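Local atomic coordinates of CRISPR-associated endonuclease Cas9 (Campylobacter jejuni subsp. jejuni serotype O:2, PDB entry 5X2H), a protein that uses a guide RNA to recognise complementary target DNA of invading genetic elements and cleaves its two strands with RuvC-like and HNH nuclease domains. Residues L770-H775 / I788-A793; R552-H557 / K778-S783; E623-K628 / D742-I747; K628-K633 / K813-A818. One frame throughout, in Å; residues are numbered along the deposited sequence.

Interaction 1. Residues L770-H775 / I788-A793. With nucleotides of chain C.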
# COMPACT_ATOMS: atom_id res chain seq x y z
N LEU A 770 -0.97 -10.52 31.90
CA LEU A 770 -0.12 -9.73 31.01
C LEU A 770 0.92 -10.61 30.34
O LEU A 770 1.34 -11.64 30.87
CB LEU A 770 0.60 -8.62 31.77
CG LEU A 770 -0.21 -7.52 32.46
CD1 LEU A 770 0.73 -6.60 33.24
CD2 LEU A 770 -1.04 -6.73 31.47
N ILE A 771 1.33 -10.18 29.15
CA ILE A 771 2.54 -10.65 28.49
C ILE A 771 3.50 -9.47 28.47
O ILE A 771 3.14 -8.38 27.99
CB ILE A 771 2.26 -11.17 27.07
CG1 ILE A 771 1.43 -12.45 27.12
CG2 ILE A 771 3.57 -11.38 26.32
CD1 ILE A 771 0.96 -12.93 25.74
N VAL A 772 4.71 -9.66 29.00
CA VAL A 772 5.71 -8.60 29.07
C VAL A 772 7.04 -9.16 28.57
O VAL A 772 7.25 -10.37 28.51
CB VAL A 772 5.87 -8.03 30.49
CG1 VAL A 772 4.53 -7.56 31.05
CG2 VAL A 772 6.51 -9.05 31.42
N SER A 773 7.94 -8.24 28.21
CA SER A 773 9.22 -8.63 27.64
C SER A 773 10.31 -7.71 28.17
O SER A 773 10.05 -6.59 28.63
CB SER A 773 9.19 -8.59 26.11
OG SER A 773 8.82 -7.31 25.65
N LYS A 774 11.55 -8.20 28.09
CA LYS A 774 12.70 -7.43 28.53
C LYS A 774 13.15 -6.50 27.41
O LYS A 774 13.10 -6.86 26.24
CB LYS A 774 13.84 -8.38 28.94
CG LYS A 774 15.04 -7.70 29.57
CD LYS A 774 15.89 -8.71 30.32
CE LYS A 774 17.14 -8.09 30.92
NZ LYS A 774 18.21 -7.89 29.90
N HIS A 775 13.60 -5.30 27.79
CA HIS A 775 13.84 -4.24 26.82
C HIS A 775 14.82 -4.69 25.73
O HIS A 775 14.56 -4.51 24.54
CB HIS A 775 14.35 -2.98 27.52
CG HIS A 775 15.75 -3.07 28.01
ND1 HIS A 775 16.09 -3.69 29.20
CD2 HIS A 775 16.92 -2.64 27.48
CE1 HIS A 775 17.39 -3.63 29.38
NE2 HIS A 775 17.92 -3.00 28.35
N ILE A 788 13.15 -14.48 38.40
CA ILE A 788 11.86 -14.76 39.04
C ILE A 788 10.72 -14.40 38.10
O ILE A 788 9.77 -15.17 37.92
CB ILE A 788 11.75 -13.99 40.37
CG1 ILE A 788 12.76 -14.54 41.38
CG2 ILE A 788 10.33 -14.06 40.91
CD1 ILE A 788 12.76 -13.79 42.69
N LEU A 789 10.80 -13.22 37.49
CA LEU A 789 9.76 -12.77 36.58
C LEU A 789 9.83 -13.49 35.24
O LEU A 789 8.80 -13.90 34.70
CB LEU A 789 9.86 -11.26 36.37
CG LEU A 789 8.81 -10.64 35.45
CD1 LEU A 789 7.42 -10.88 36.04
CD2 LEU A 789 9.07 -9.16 35.23
N PHE A 790 11.03 -13.65 34.69
CA PHE A 790 11.22 -14.30 33.40
C PHE A 790 11.71 -15.74 33.59
O PHE A 790 12.77 -16.14 33.12
CB PHE A 790 12.19 -13.50 32.53
CG PHE A 790 11.70 -12.13 32.20
CD1 PHE A 790 10.78 -11.94 31.18
CD2 PHE A 790 12.17 -11.02 32.89
CE1 PHE A 790 10.33 -10.67 30.86
CE2 PHE A 790 11.73 -9.75 32.57
CZ PHE A 790 10.80 -9.57 31.56
N LYS A 791 10.88 -16.52 34.29
CA LYS A 791 11.23 -17.90 34.63
C LYS A 791 11.37 -18.80 33.41
O LYS A 791 12.02 -19.84 33.51
CB LYS A 791 10.18 -18.47 35.59
CG LYS A 791 8.79 -17.91 35.36
CD LYS A 791 7.70 -18.88 35.78
CE LYS A 791 7.84 -19.28 37.24
NZ LYS A 791 6.81 -20.29 37.62
N ASN A 792 10.78 -18.43 32.28
CA ASN A 792 10.79 -19.26 31.08
C ASN A 792 11.67 -18.68 29.98
O ASN A 792 11.53 -19.06 28.81
CB ASN A 792 9.37 -19.46 30.56
CG ASN A 792 8.47 -20.11 31.59
OD1 ASN A 792 8.87 -21.04 32.29
ND2 ASN A 792 7.24 -19.61 31.71
N ALA A 793 12.58 -17.77 30.32
CA ALA A 793 13.43 -17.15 29.32
C ALA A 793 14.48 -18.12 28.81
O ALA A 793 14.90 -19.04 29.51
CB ALA A 793 14.11 -15.90 29.89
P DG C 3 4.61 -20.29 34.35
OP1 DG C 3 5.62 -21.18 34.98
OP2 DG C 3 5.03 -19.13 33.53
O5' DG C 3 3.64 -21.17 33.44
C5' DG C 3 3.19 -22.44 33.89
C4' DG C 3 2.74 -23.29 32.72
O4' DG C 3 1.39 -22.93 32.35
C3' DG C 3 3.59 -23.16 31.46
O3' DG C 3 3.78 -24.44 30.88
C2' DG C 3 2.74 -22.26 30.56
C1' DG C 3 1.34 -22.68 30.96
N9 DG C 3 0.32 -21.65 30.73
C8 DG C 3 0.40 -20.32 31.06
N7 DG C 3 -0.68 -19.65 30.75
C5 DG C 3 -1.52 -20.60 30.19
C6 DG C 3 -2.83 -20.46 29.66
O6 DG C 3 -3.52 -19.44 29.59
N1 DG C 3 -3.32 -21.68 29.19
C2 DG C 3 -2.64 -22.87 29.23
N2 DG C 3 -3.28 -23.94 28.73
N3 DG C 3 -1.42 -23.01 29.71
C4 DG C 3 -0.92 -21.84 30.17
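Where strand 769-773 passes the exit of helix 784-789, Ser-773 and Phe-790 make the closest backbone approach, with their CA atoms 8.3 Å apart. Phe-790 is the first residue to leave helical geometry and begins a type I beta turn that runs to Ala-793. Every close contact runs through its ring. Because CG sits opposite the carbonyl carbon (chi1 -63°), the ring reaches the strand with its CE1 and CZ atoms. CZ of Phe-790 lies 3.8 Å from Lys-774 N in an oblique approach, whereas Val-772 O meets CE1 of Phe-790 at the ring edge, 3.9 Å away. The CG2 methyl of Val-772 packs against the same CE1 of Phe-790 at 4.2 Å, the side chains crossing at about a right angle. Leu-789 CG lies over one face of the ring, toward its rim. Of the Lys-774 side chain, CB comes near the ring; its ammonium end leads away to a salt bridge with Asp-776. The turn beyond Phe-790 holds a DNA phosphate: Lys-791 NZ bonds OP1 of DG3 of chain C at 3.0 Å, and Asn-792 ND2 donates to OP2 of DG3 at 2.9 Å. In the antiparallel sheet of the PAM-interacting domain, strand 769-773 lies between strands 756-764 and 799-804, and Phe-790 rests on Val-758 and Ala-800 of these neighbours, so the helix end touches all three strands.

Interaction 2. Residues R552-H557 / K778-S783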
# COMPACT_ATOMS: atom_id res chain seq x y z
N ARG A 552 24.37 -11.14 18.92
CA ARG A 552 23.62 -11.33 17.69
C ARG A 552 22.16 -11.68 17.95
O ARG A 552 21.32 -11.47 17.07
CB ARG A 552 24.28 -12.41 16.84
N ASN A 553 21.83 -12.20 19.13
CA ASN A 553 20.48 -12.68 19.42
C ASN A 553 19.61 -11.65 20.14
O ASN A 553 18.41 -11.90 20.31
CB ASN A 553 20.54 -13.97 20.25
N ASN A 554 20.17 -10.53 20.57
CA ASN A 554 19.40 -9.50 21.27
C ASN A 554 19.51 -8.17 20.53
O ASN A 554 20.19 -8.06 19.50
CB ASN A 554 19.86 -9.37 22.72
CG ASN A 554 21.33 -9.02 22.85
OD1 ASN A 554 21.72 -7.88 22.62
ND2 ASN A 554 22.14 -10.00 23.23
N HIS A 555 18.84 -7.16 21.07
CA HIS A 555 18.72 -5.86 20.42
C HIS A 555 19.97 -4.99 20.53
O HIS A 555 20.10 -4.01 19.80
CB HIS A 555 17.53 -5.09 21.00
CG HIS A 555 16.20 -5.72 20.72
ND1 HIS A 555 15.89 -6.28 19.50
CD2 HIS A 555 15.11 -5.88 21.50
CE1 HIS A 555 14.65 -6.75 19.54
NE2 HIS A 555 14.16 -6.52 20.75
N LEU A 556 20.91 -5.33 21.43
CA LEU A 556 22.04 -4.45 21.68
C LEU A 556 23.05 -4.45 20.55
O LEU A 556 23.85 -3.51 20.46
CB LEU A 556 22.73 -4.85 22.99
CG LEU A 556 21.90 -4.71 24.27
CD1 LEU A 556 22.67 -5.23 25.47
CD2 LEU A 556 21.49 -3.26 24.48
N HIS A 557 23.04 -5.45 19.67
CA HIS A 557 24.06 -5.52 18.62
C HIS A 557 23.88 -4.44 17.56
O HIS A 557 24.82 -4.20 16.79
CB HIS A 557 24.06 -6.89 17.96
CG HIS A 557 23.03 -7.06 16.88
ND1 HIS A 557 21.72 -7.40 17.15
CD2 HIS A 557 23.12 -6.94 15.54
CE1 HIS A 557 21.05 -7.48 16.02
NE2 HIS A 557 21.87 -7.20 15.02
N LYS A 778 17.78 -9.70 26.07
CA LYS A 778 19.07 -10.33 26.31
C LYS A 778 18.93 -11.31 27.47
O LYS A 778 18.55 -10.92 28.58
CB LYS A 778 20.14 -9.28 26.61
CG LYS A 778 21.55 -9.82 26.60
CD LYS A 778 22.55 -8.71 26.92
CE LYS A 778 23.98 -9.20 26.85
NZ LYS A 778 24.94 -8.14 27.27
N PHE A 779 19.23 -12.58 27.20
CA PHE A 779 19.09 -13.65 28.18
C PHE A 779 20.28 -13.77 29.12
O PHE A 779 20.12 -14.24 30.25
CB PHE A 779 18.87 -14.99 27.46
CG PHE A 779 18.86 -16.18 28.37
CD1 PHE A 779 17.74 -16.47 29.13
CD2 PHE A 779 19.96 -17.02 28.45
CE1 PHE A 779 17.72 -17.57 29.97
CE2 PHE A 779 19.95 -18.13 29.29
CZ PHE A 779 18.82 -18.40 30.05
N GLU A 780 21.47 -13.33 28.69
CA GLU A 780 22.69 -13.62 29.43
C GLU A 780 22.87 -12.72 30.65
O GLU A 780 23.51 -13.13 31.63
CB GLU A 780 23.91 -13.50 28.51
CG GLU A 780 23.95 -14.53 27.38
CD GLU A 780 23.03 -14.19 26.21
OE1 GLU A 780 22.31 -13.18 26.28
OE2 GLU A 780 23.04 -14.94 25.21
N THR A 781 22.34 -11.49 30.62
CA THR A 781 22.48 -10.57 31.74
C THR A 781 21.39 -10.74 32.79
O THR A 781 21.31 -9.92 33.71
CB THR A 781 22.47 -9.12 31.23
OG1 THR A 781 21.29 -8.88 30.46
CG2 THR A 781 23.70 -8.84 30.39
N LEU A 782 20.56 -11.78 32.67
CA LEU A 782 19.41 -11.94 33.55
C LEU A 782 19.83 -12.02 35.01
O LEU A 782 20.59 -12.92 35.40
CB LEU A 782 18.63 -13.19 33.14
CG LEU A 782 17.15 -13.02 32.79
CD1 LEU A 782 16.89 -11.66 32.15
CD2 LEU A 782 16.70 -14.13 31.86
N SER A 783 19.35 -11.07 35.81
CA SER A 783 19.66 -11.05 37.23
C SER A 783 18.78 -12.04 37.98
O SER A 783 17.83 -12.61 37.44
CB SER A 783 19.48 -9.64 37.79
OG SER A 783 18.11 -9.26 37.76
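Two irregular segments meet most closely at Asn-554 and Lys-778, whose CA atoms are 5.1 Å apart. The side chains of this pair lie side by side and point the same way, the extended lysine chain running along the amide, with ND2 of Asn-554 3.4 Å from CG of Lys-778. Farther along, Leu-556 crosses the lysine at about a right angle and sets its CD1 methyl 3.8 Å from CD of Lys-778. The amide is fixed from its own segment. With chi1 at 59°, CG of Asn-554 is placed between the backbone N and the carbonyl carbon, and OD1 turns back to accept from Leu-556 N at 2.9 Å, the donor lying in the carbonyl plane on a lone pair. This is a capping bond ahead of helix 557-566. The backbone O of Asn-554 takes a nearly straight bond from His-557 ND1 at 2.9 Å, in the plane of the imidazole. Across the contact itself, the amide of Asn-554 and the CD1 methyl of Leu-556 pack on lysine methylenes, while the polar ends turn to Asp-551: its carboxylate accepts weakly from Asn-554 ND2. The lysine thus serves the RuvC-like side chiefly as an aliphatic rod, with a long, weak ion pair to Asp-551 at its end.

Interaction 3. Residues E623-K628 / D742-I747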
# COMPACT_ATOMS: atom_id res chain seq x y z
N GLU A 623 24.84 0.04 29.45
CA GLU A 623 24.03 1.12 29.99
C GLU A 623 22.82 1.45 29.13
O GLU A 623 21.95 2.21 29.56
CB GLU A 623 24.89 2.38 30.17
CG GLU A 623 26.12 2.16 31.04
CD GLU A 623 27.08 3.33 31.00
OE1 GLU A 623 26.67 4.42 30.55
OE2 GLU A 623 28.24 3.16 31.43
N ILE A 624 22.75 0.90 27.92
CA ILE A 624 21.66 1.19 27.00
C ILE A 624 20.35 0.64 27.56
O ILE A 624 20.29 -0.50 28.04
CB ILE A 624 21.95 0.60 25.61
CG1 ILE A 624 23.22 1.20 25.03
CG2 ILE A 624 20.77 0.82 24.67
CD1 ILE A 624 23.68 0.49 23.79
N PHE A 625 19.30 1.44 27.48
CA PHE A 625 17.93 0.96 27.65
C PHE A 625 17.25 1.06 26.29
O PHE A 625 17.02 2.17 25.79
CB PHE A 625 17.18 1.73 28.72
CG PHE A 625 15.88 1.09 29.12
CD1 PHE A 625 15.86 0.07 30.06
CD2 PHE A 625 14.69 1.49 28.54
CE1 PHE A 625 14.68 -0.54 30.42
CE2 PHE A 625 13.50 0.89 28.90
CZ PHE A 625 13.49 -0.12 29.84
N VAL A 626 16.94 -0.09 25.69
CA VAL A 626 16.39 -0.12 24.35
C VAL A 626 15.05 0.60 24.33
O VAL A 626 14.15 0.32 25.13
CB VAL A 626 16.26 -1.57 23.86
CG1 VAL A 626 15.69 -1.61 22.45
CG2 VAL A 626 17.62 -2.26 23.92
N SER A 627 14.90 1.54 23.39
CA SER A 627 13.71 2.37 23.30
C SER A 627 12.73 1.79 22.28
O SER A 627 13.12 1.49 21.15
CB SER A 627 14.07 3.81 22.90
OG SER A 627 12.91 4.59 22.70
N LYS A 628 11.47 1.65 22.70
CA LYS A 628 10.38 1.24 21.83
C LYS A 628 9.21 2.20 22.03
O LYS A 628 8.88 2.54 23.17
CB LYS A 628 9.93 -0.20 22.13
CG LYS A 628 11.02 -1.24 22.04
CD LYS A 628 10.45 -2.64 22.21
CE LYS A 628 11.54 -3.70 22.18
NZ LYS A 628 10.99 -5.08 22.11
N ASP A 742 3.70 -2.07 23.67
CA ASP A 742 5.04 -1.54 23.91
C ASP A 742 5.05 -0.34 24.84
O ASP A 742 6.02 0.44 24.84
CB ASP A 742 5.76 -1.20 22.60
CG ASP A 742 6.21 -2.44 21.85
OD1 ASP A 742 6.47 -3.47 22.51
OD2 ASP A 742 6.31 -2.39 20.61
N SER A 743 4.00 -0.15 25.64
CA SER A 743 4.08 0.79 26.75
C SER A 743 5.10 0.29 27.77
O SER A 743 5.23 -0.91 27.99
CB SER A 743 2.72 0.96 27.42
OG SER A 743 1.84 1.72 26.61
N LEU A 744 5.81 1.23 28.39
CA LEU A 744 6.79 0.89 29.42
C LEU A 744 6.13 0.91 30.79
O LEU A 744 5.53 1.92 31.19
CB LEU A 744 7.96 1.86 29.40
CG LEU A 744 9.03 1.56 30.45
CD1 LEU A 744 9.68 0.22 30.15
CD2 LEU A 744 10.07 2.67 30.52
N ILE A 745 6.25 -0.20 31.52
CA ILE A 745 5.65 -0.32 32.84
C ILE A 745 6.67 -0.87 33.82
O ILE A 745 7.64 -1.53 33.45
CB ILE A 745 4.38 -1.21 32.83
CG1 ILE A 745 4.75 -2.65 32.47
CG2 ILE A 745 3.34 -0.65 31.86
CD1 ILE A 745 3.57 -3.60 32.44
N LEU A 746 6.44 -0.56 35.10
CA LEU A 746 7.24 -1.08 36.21
C LEU A 746 6.33 -1.97 37.05
O LEU A 746 5.33 -1.49 37.59
CB LEU A 746 7.81 0.06 37.05
CG LEU A 746 8.63 -0.33 38.27
CD1 LEU A 746 10.06 -0.66 37.87
CD2 LEU A 746 8.60 0.78 39.31
N ILE A 747 6.68 -3.25 37.15
CA ILE A 747 5.83 -4.21 37.85
C ILE A 747 6.65 -4.99 38.86
O ILE A 747 7.87 -5.13 38.74
CB ILE A 747 5.12 -5.18 36.88
CG1 ILE A 747 6.14 -5.99 36.08
CG2 ILE A 747 4.18 -4.43 35.96
CD1 ILE A 747 5.51 -7.06 35.22
O HOH W 1 7.32 2.61 25.36
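Phe-625 presents the edge of its ring to Leu-744, whose CD1 methyl lies near the ring plane, 3.8 Å from CZ of Phe-625. The two side chains come from opposite directions, and both leucine methyls take part, CD2 of Leu-744 standing 4.2 Å from CE2 of Phe-625. The phenylalanine reaches this far because its CG is turned opposite the backbone N (chi1 -168°), carrying the ring off the 623-628 backbone toward strand 744-748. The same ring stacks with His-775, while Leu-744 packs on Tyr-814 and Val-816 of the adjoining strand, so the aromatic edge is joined to the apolar side chains of the sheet.

At the other end of the contact, Lys-628 and Asp-742 cross obliquely. The extended lysine brings its CD to 4.1 Å from OD1 of Asp-742, but NZ of Lys-628 remains 4.8 Å from that oxygen, too far for a direct salt bridge. Between the two backbones the carbonyl oxygens, Lys-628 O and Asp-742 O, come within 3.9 Å and are bridged by a water that donates to both, at 2.7 Å to Lys-628 O and 2.6 Å to Asp-742 O. Tyr-759 OH also bonds Val-626 O and Lys-628 N of 623-628. The seam between the RuvC-like and PAM-interacting domains therefore combines an apolar edge contact with a water bridge. Both protons of that water are spent on two acceptors that could not bond each other, and the nearby lysine and aspartate would probably add a mild electrostatic attraction.

Interaction 4. Residues K628-K633 / K813-A818. With nucleotides of chain B.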
# COMPACT_ATOMS: atom_id res chain seq x y z
N LYS A 628 11.47 1.65 22.70
CA LYS A 628 10.38 1.24 21.83
C LYS A 628 9.21 2.20 22.03
O LYS A 628 8.88 2.54 23.17
CB LYS A 628 9.93 -0.20 22.13
CG LYS A 628 11.02 -1.24 22.04
CD LYS A 628 10.45 -2.64 22.21
CE LYS A 628 11.54 -3.70 22.18
NZ LYS A 628 10.99 -5.08 22.11
N PRO A 629 8.58 2.65 20.95
CA PRO A 629 7.44 3.55 21.09
C PRO A 629 6.16 2.80 21.38
O PRO A 629 5.93 1.70 20.88
CB PRO A 629 7.38 4.24 19.73
CG PRO A 629 7.86 3.19 18.78
CD PRO A 629 8.92 2.40 19.54
N GLU A 630 5.31 3.42 22.20
CA GLU A 630 3.99 2.84 22.44
C GLU A 630 3.12 3.02 21.20
O GLU A 630 3.15 4.06 20.54
CB GLU A 630 3.34 3.49 23.67
CG GLU A 630 3.12 4.98 23.58
CD GLU A 630 2.50 5.54 24.85
OE1 GLU A 630 2.35 4.77 25.82
OE2 GLU A 630 2.17 6.74 24.87
N ARG A 631 2.36 1.98 20.88
CA ARG A 631 1.57 1.93 19.64
C ARG A 631 0.14 2.36 19.97
O ARG A 631 -0.67 1.56 20.42
CB ARG A 631 1.60 0.53 19.04
CG ARG A 631 2.99 -0.02 18.81
CD ARG A 631 3.05 -0.82 17.52
NE ARG A 631 3.16 -2.26 17.74
CZ ARG A 631 2.24 -3.14 17.39
NH1 ARG A 631 1.12 -2.75 16.79
NH2 ARG A 631 2.44 -4.43 17.63
N LYS A 632 -0.17 3.64 19.73
CA LYS A 632 -1.44 4.20 20.14
C LYS A 632 -2.47 4.23 19.01
O LYS A 632 -3.57 4.77 19.21
CB LYS A 632 -1.25 5.62 20.70
CG LYS A 632 -0.51 5.64 22.03
CD LYS A 632 -0.87 6.85 22.88
CE LYS A 632 -0.23 8.12 22.37
NZ LYS A 632 -0.54 9.29 23.24
N LYS A 633 -2.15 3.66 17.86
CA LYS A 633 -3.06 3.73 16.71
C LYS A 633 -4.36 3.02 17.02
O LYS A 633 -4.34 1.82 17.33
CB LYS A 633 -2.40 3.13 15.47
CG LYS A 633 -3.33 3.08 14.26
CD LYS A 633 -2.55 2.90 12.97
CE LYS A 633 -1.71 1.64 12.99
NZ LYS A 633 -1.03 1.40 11.69
N LYS A 813 3.10 3.10 35.35
CA LYS A 813 3.37 3.40 33.95
C LYS A 813 4.54 4.38 33.84
O LYS A 813 4.64 5.32 34.63
CB LYS A 813 2.14 3.98 33.26
CG LYS A 813 2.34 4.28 31.77
CD LYS A 813 1.12 4.94 31.14
CE LYS A 813 1.30 5.09 29.64
NZ LYS A 813 0.11 5.72 28.98
N TYR A 814 5.42 4.13 32.87
CA TYR A 814 6.54 5.00 32.57
C TYR A 814 6.52 5.34 31.09
O TYR A 814 5.72 4.82 30.31
CB TYR A 814 7.87 4.36 32.96
CG TYR A 814 8.18 4.43 34.44
CD1 TYR A 814 7.45 3.69 35.36
CD2 TYR A 814 9.21 5.24 34.91
CE1 TYR A 814 7.73 3.76 36.71
CE2 TYR A 814 9.49 5.31 36.26
CZ TYR A 814 8.75 4.58 37.16
OH TYR A 814 9.04 4.65 38.50
N ILE A 815 7.43 6.23 30.69
CA ILE A 815 7.52 6.72 29.32
C ILE A 815 8.98 6.67 28.88
O ILE A 815 9.87 7.14 29.60
CB ILE A 815 6.97 8.15 29.19
CG1 ILE A 815 5.48 8.19 29.53
CG2 ILE A 815 7.22 8.70 27.79
CD1 ILE A 815 4.62 7.40 28.58
N VAL A 816 9.23 6.10 27.70
CA VAL A 816 10.56 6.05 27.11
C VAL A 816 10.69 7.14 26.06
O VAL A 816 9.79 7.32 25.23
CB VAL A 816 10.84 4.67 26.47
CG1 VAL A 816 12.34 4.37 26.50
CG2 VAL A 816 10.06 3.59 27.16
N SER A 817 11.80 7.87 26.09
CA SER A 817 12.12 8.78 25.01
C SER A 817 12.71 7.99 23.85
O SER A 817 12.93 6.78 23.93
CB SER A 817 13.08 9.87 25.49
OG SER A 817 14.38 9.35 25.68
N ALA A 818 12.96 8.67 22.73
CA ALA A 818 13.53 7.98 21.58
C ALA A 818 14.98 7.57 21.80
O ALA A 818 15.50 6.72 21.07
CB ALA A 818 13.43 8.86 20.33
P C B 77 9.60 11.82 26.00
OP1 C B 77 10.33 11.31 27.18
OP2 C B 77 10.35 12.10 24.75
O5' C B 77 8.45 10.78 25.62
C5' C B 77 7.96 10.69 24.29
C4' C B 77 6.73 9.83 24.25
O4' C B 77 5.72 10.39 25.12
C3' C B 77 6.03 9.70 22.91
O3' C B 77 6.63 8.68 22.12
C2' C B 77 4.59 9.37 23.30
O2' C B 77 4.44 7.97 23.50
C1' C B 77 4.44 10.07 24.65
N1 C B 77 3.61 11.29 24.62
C2 C B 77 2.23 11.15 24.69
O2 C B 77 1.74 10.01 24.74
N3 C B 77 1.45 12.25 24.69
C4 C B 77 2.01 13.46 24.65
N4 C B 77 1.20 14.52 24.65
C5 C B 77 3.42 13.64 24.59
C6 C B 77 4.18 12.54 24.59
P A B 79 1.01 6.20 17.20
OP1 A B 79 1.26 4.77 17.49
OP2 A B 79 1.64 6.83 16.00
O5' A B 79 -0.56 6.43 17.10
C5' A B 79 -1.10 7.72 16.83
C4' A B 79 -2.23 8.06 17.76
O4' A B 79 -1.72 8.85 18.87
C3' A B 79 -3.33 8.92 17.17
O3' A B 79 -4.29 8.15 16.46
C2' A B 79 -3.91 9.63 18.39
O2' A B 79 -4.81 8.79 19.08
C1' A B 79 -2.67 9.83 19.25
N9 A B 79 -2.07 11.16 19.07
C8 A B 79 -0.89 11.49 18.45
N7 A B 79 -0.63 12.78 18.46
C5 A B 79 -1.71 13.33 19.13
C6 A B 79 -2.03 14.66 19.47
N6 A B 79 -1.26 15.71 19.17
N1 A B 79 -3.18 14.87 20.15
C2 A B 79 -3.95 13.82 20.45
N3 A B 79 -3.75 12.53 20.18
C4 A B 79 -2.60 12.35 19.51
P A B 78 6.80 8.83 20.53
OP1 A B 78 7.69 7.73 20.10
OP2 A B 78 7.14 10.24 20.20
O5' A B 78 5.35 8.54 19.96
C5' A B 78 4.67 7.33 20.28
C4' A B 78 3.18 7.46 20.08
O4' A B 78 2.72 8.66 20.76
C3' A B 78 2.73 7.61 18.63
O3' A B 78 1.43 7.05 18.50
C2' A B 78 2.63 9.12 18.47
O2' A B 78 1.81 9.56 17.41
C1' A B 78 2.06 9.50 19.84
N9 A B 78 2.29 10.90 20.20
C8 A B 78 3.37 11.69 19.91
N7 A B 78 3.27 12.91 20.36
C5 A B 78 2.02 12.94 20.97
C6 A B 78 1.32 13.95 21.64
N6 A B 78 1.79 15.19 21.80
N1 A B 78 0.10 13.65 22.14
C2 A B 78 -0.37 12.40 21.97
N3 A B 78 0.20 11.37 21.37
C4 A B 78 1.40 11.71 20.88
O HOH W 2 4.87 4.13 27.92
O HOH W 3 0.39 7.48 26.49
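Glu-630 and Lys-813 meet where 628-633, an irregular segment in the RuvC subdomain range, passes strand 810-816 of the antiparallel sheet of the PAM-interacting domain. Between the two segments the contact is loose: OE1 of Glu-630 and NZ of Lys-813 are 4.0 Å apart, a long salt bridge; the lysine has a firmer partner in Ser-738 O, and OE1 is hydrogen-bonded to Ser-743 OG. Water fills in. One molecule donates to Tyr-814 O at 2.6 Å and weakly to Glu-630 OE1; another joins Glu-630 OE2 to Lys-813 NZ. The backbone of Lys-628 is equally slack, its O 4.3 Å from CG2 of Val-816.

Packing tightens on the RNA. The extended glutamate accepts from O2' of C77 of chain B at OE2, 2.9 Å away. Ile-815 presses CG2 to 3.2 Å from O5' of C77. Lys-632, bent at chi3, bonds O2 of the C77 base through NZ at 2.8 Å, and beyond it Arg-631 and Lys-633 form salt bridges with DNA and RNA phosphates respectively. The segment contacts ribose, base and phosphate, and its main chain joins in: Lys-632 N donates to OP1 of A79 of chain B at 2.9 Å, with an N-H...O angle of 145°.

How the interactions relate
All four contacts gather on one side of the chain. Interactions 3 and 4 are closest, their centres about 8 Å apart; they share Lys-628 and use the neighbouring strands 744-748 and 810-816. The centre of interaction 1 lies about 13 Å from those of interactions 2 and 3, on strand 769-773 of the same sheet, and wholly within the PAM-interacting domain. The other three join that domain to the RuvC-like part: 552-557 comes first along the chain, then the continuous run 623-633, before their partners in the PAM-interacting domain. His-775 links interaction 1 to interaction 3, and Lys-774 links it to 2. Guide RNA is bound at interaction 4, a DNA phosphate at the turn of interaction 1.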